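PDB 4D2K: DREP2 from Drosophila melanogaster, which probably takes part in apoptotic DNA fragmentation and binds copies of itself, the piece in this crystal being its N-terminal CIDE domain. Local coordinates for residues 49-54 and 58-63. Residues are numbered along the deposited sequence; the frame is centred on the assembly and turned at random.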
ATOM      1  N   VAL A  49       3.416  -2.564  -9.219  1.00 55.67           N
ATOM      2  CA  VAL A  49       3.686  -1.585  -8.179  1.00 53.40           C
ATOM      3  C   VAL A  49       4.400  -2.292  -7.041  1.00 51.11           C
ATOM      4  O   VAL A  49       4.435  -3.530  -6.960  1.00 50.81           O
ATOM      5  CB  VAL A  49       2.377  -0.907  -7.634  1.00 52.75           C
ATOM      6  CG1 VAL A  49       1.637  -0.167  -8.738  1.00 50.98           C
ATOM      7  CG2 VAL A  49       1.450  -1.944  -7.000  1.00 52.03           C
ATOM      8  N   ARG A  50       4.959  -1.501  -6.148  1.00 49.22           N
ATOM      9  CA  ARG A  50       5.499  -2.027  -4.923  1.00 47.43           C
ATOM     10  C   ARG A  50       4.773  -1.356  -3.747  1.00 45.87           C
ATOM     11  O   ARG A  50       4.319  -0.228  -3.854  1.00 43.65           O
ATOM     12  CB  ARG A  50       7.007  -1.791  -4.912  1.00 49.37           C
ATOM     13  CG  ARG A  50       7.738  -2.726  -5.871  1.00 47.77           C
ATOM     14  CD  ARG A  50       9.119  -2.221  -6.256  1.00 56.58           C
ATOM     15  NE  ARG A  50       9.051  -0.891  -6.858  1.00 59.12           N
ATOM     16  CZ  ARG A  50       9.543   0.211  -6.300  1.00 66.03           C
ATOM     17  NH1 ARG A  50      10.169   0.142  -5.128  1.00 66.33           N
ATOM     18  NH2 ARG A  50       9.425   1.378  -6.925  1.00 65.62           N
ATOM     19  N   VAL A  51       4.640  -2.057  -2.634  1.00 43.32           N
ATOM     20  CA  VAL A  51       4.014  -1.466  -1.458  1.00 43.27           C
ATOM     21  C   VAL A  51       5.032  -1.447  -0.335  1.00 39.89           C
ATOM     22  O   VAL A  51       5.675  -2.455  -0.073  1.00 41.46           O
ATOM     23  CB  VAL A  51       2.746  -2.241  -1.035  1.00 44.14           C
ATOM     24  CG1 VAL A  51       2.181  -1.665   0.250  1.00 45.37           C
ATOM     25  CG2 VAL A  51       1.700  -2.192  -2.154  1.00 40.29           C
ATOM     26  N   VAL A  52       5.211  -0.310   0.318  1.00 35.30           N
ATOM     27  CA  VAL A  52       6.186  -0.266   1.390  1.00 38.26           C
ATOM     28  C   VAL A  52       5.590   0.404   2.606  1.00 39.09           C
ATOM     29  O   VAL A  52       4.624   1.148   2.495  1.00 39.59           O
ATOM     30  CB  VAL A  52       7.499   0.497   0.974  1.00 39.22           C
ATOM     31  CG1 VAL A  52       8.176  -0.165  -0.217  1.00 39.96           C
ATOM     32  CG2 VAL A  52       7.207   1.972   0.678  1.00 39.57           C
ATOM     33  N   LEU A  53       6.178   0.155   3.769  1.00 36.17           N
ATOM     34  CA  LEU A  53       5.769   0.855   4.976  1.00 35.20           C
ATOM     35  C   LEU A  53       6.153   2.322   4.836  1.00 38.84           C
ATOM     36  O   LEU A  53       7.229   2.647   4.326  1.00 37.52           O
ATOM     37  CB  LEU A  53       6.448   0.253   6.203  1.00 35.25           C
ATOM     38  CG  LEU A  53       6.063  -1.159   6.641  1.00 38.59           C
ATOM     39  CD1 LEU A  53       6.838  -1.504   7.904  1.00 34.42           C
ATOM     40  CD2 LEU A  53       4.571  -1.230   6.912  1.00 35.16           C
ATOM     41  N   GLU A  54       5.281   3.208   5.286  1.00 36.13           N
ATOM     42  CA  GLU A  54       5.596   4.617   5.221  1.00 39.06           C
ATOM     43  C   GLU A  54       6.750   4.956   6.166  1.00 38.81           C
ATOM     44  O   GLU A  54       7.527   5.865   5.897  1.00 37.81           O
ATOM     45  CB  GLU A  54       4.364   5.478   5.542  1.00 36.93           C
ATOM     46  CG  GLU A  54       4.584   6.988   5.281  1.00 36.07           C
ATOM     47  CD  GLU A  54       5.343   7.672   6.398  1.00 40.22           C
ATOM     48  OE1 GLU A  54       5.238   7.209   7.554  1.00 41.88           O
ATOM     49  OE2 GLU A  54       6.057   8.660   6.131  1.00 44.78           O
ATOM     50  N   THR A  58      10.305  -0.479   4.406  1.00 34.80           N
ATOM     51  CA  THR A  58      10.225  -1.943   4.369  1.00 36.71           C
ATOM     52  C   THR A  58       9.173  -2.373   3.371  1.00 35.97           C
ATOM     53  O   THR A  58       8.074  -1.841   3.388  1.00 37.86           O
ATOM     54  CB  THR A  58       9.850  -2.557   5.727  1.00 37.37           C
ATOM     55  OG1 THR A  58      10.891  -2.317   6.683  1.00 34.39           O
ATOM     56  CG2 THR A  58       9.629  -4.056   5.587  1.00 35.71           C
ATOM     57  N   GLN A  59       9.519  -3.300   2.476  1.00 34.49           N
ATOM     58  CA  GLN A  59       8.596  -3.738   1.436  1.00 39.42           C
ATOM     59  C   GLN A  59       7.672  -4.867   1.895  1.00 38.74           C
ATOM     60  O   GLN A  59       8.108  -5.762   2.595  1.00 37.76           O
ATOM     61  CB  GLN A  59       9.362  -4.188   0.193  1.00 37.89           C
ATOM     62  CG  GLN A  59       8.461  -4.395  -0.990  1.00 40.65           C
ATOM     63  CD  GLN A  59       9.212  -4.649  -2.290  1.00 42.23           C
ATOM     64  OE1 GLN A  59      10.431  -4.477  -2.372  1.00 39.19           O
ATOM     65  NE2 GLN A  59       8.470  -5.020  -3.325  1.00 40.71           N
ATOM     66  N   ILE A  60       6.411  -4.830   1.481  1.00 37.12           N
ATOM     67  CA  ILE A  60       5.481  -5.926   1.766  1.00 40.40           C
ATOM     68  C   ILE A  60       5.180  -6.648   0.460  1.00 40.89           C
ATOM     69  O   ILE A  60       4.701  -6.021  -0.500  1.00 43.90           O
ATOM     70  CB  ILE A  60       4.146  -5.429   2.398  1.00 41.15           C
ATOM     71  CG1 ILE A  60       4.398  -4.723   3.730  1.00 43.63           C
ATOM     72  CG2 ILE A  60       3.187  -6.581   2.606  1.00 38.05           C
ATOM     73  CD1 ILE A  60       4.559  -3.236   3.612  1.00 48.53           C
ATOM     74  N   GLU A  61       5.420  -7.955   0.412  1.00 41.72           N
ATOM     75  CA  GLU A  61       5.257  -8.700  -0.845  1.00 47.40           C
ATOM     76  C   GLU A  61       4.443  -9.967  -0.742  1.00 45.93           C
ATOM     77  O   GLU A  61       4.513 -10.805  -1.637  1.00 46.19           O
ATOM     78  CB  GLU A  61       6.614  -9.115  -1.435  1.00 45.71           C
ATOM     79  CG  GLU A  61       7.655  -8.025  -1.578  1.00 52.26           C
ATOM     80  CD  GLU A  61       8.973  -8.594  -2.056  1.00 53.28           C
ATOM     81  OE1 GLU A  61       8.993  -9.257  -3.115  1.00 62.11           O
ATOM     82  OE2 GLU A  61       9.988  -8.404  -1.369  1.00 50.02           O
ATOM     83  N   ASP A  62       3.688 -10.129   0.333  1.00 45.88           N
ATOM     84  CA  ASP A  62       2.983 -11.392   0.554  1.00 46.08           C
ATOM     85  C   ASP A  62       1.958 -11.297   1.686  1.00 43.60           C
ATOM     86  O   ASP A  62       2.027 -10.405   2.531  1.00 39.96           O
ATOM     87  CB  ASP A  62       3.972 -12.537   0.819  1.00 45.42           C
ATOM     88  CG  ASP A  62       5.007 -12.193   1.892  1.00 48.30           C
ATOM     89  OD1 ASP A  62       4.642 -12.001   3.075  1.00 44.57           O
ATOM     90  OD2 ASP A  62       6.214 -12.172   1.555  1.00 48.33           O
ATOM     91  N   GLY A  63       0.996 -12.215   1.664  1.00 45.89           N
ATOM     92  CA  GLY A  63      -0.008 -12.309   2.705  1.00 47.65           C
ATOM     93  C   GLY A  63       0.510 -12.458   4.119  1.00 46.00           C
ATOM     94  O   GLY A  63      -0.139 -11.999   5.057  1.00 44.73           O
TER
HETATM   95  O   HOH W   1       5.256  -4.808  -2.741  1.00 39.16           O
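Leu53 N donates a hydrogen bond to Thr58 O at 2.8 Å. Next along the hairpin Ile60 N reaches Val51 O at 2.9 Å, in a bond that is nearly straight. Between them Val52 and Gln59 face each other as an antiparallel non-hydrogen-bonded pair, close enough for Val52 CA to touch Thr58 O as a CA-H...O contact. The tight part lies where Leu53 meets the end of Ile60. Chi1 of Ile60 (-61°) puts CG1 beside the backbone N, and the turn at chi2 carries CD1 toward strand 49-53, where it lies 3.9 Å from Leu53 CD2, the two side chains crossing at about a right angle. The other branch, Leu53 CD1, runs alongside Thr58 and meets its CB at 3.9 Å. Cutting Leu53 back to alanine removes both branches, and Ile60 CD1 and Thr58 CB would probably lose this apolar contact, with a gap opened between the strands. Toward Arg50 the pairing loosens: water takes the place of a direct backbone bond, accepting from Val51 N and donating to Ile60 O. The extended chain of exposed Gln59 brings NE2 to the same water at 3.3 Å and to within 3.5 Å of Arg50 CG, its amide plane 81° from the guanidinium, whose NH2 bonds instead to Glu82 O. In this ubiquitin-like domain strand 59-60 forms one edge of the sheet, while 49-53 pairs on its other side with strand 74-79; Val51 packs on Leu34 and Ile60 on Phe30 of helix 30-40, and Asp62 N-caps helix 63-67.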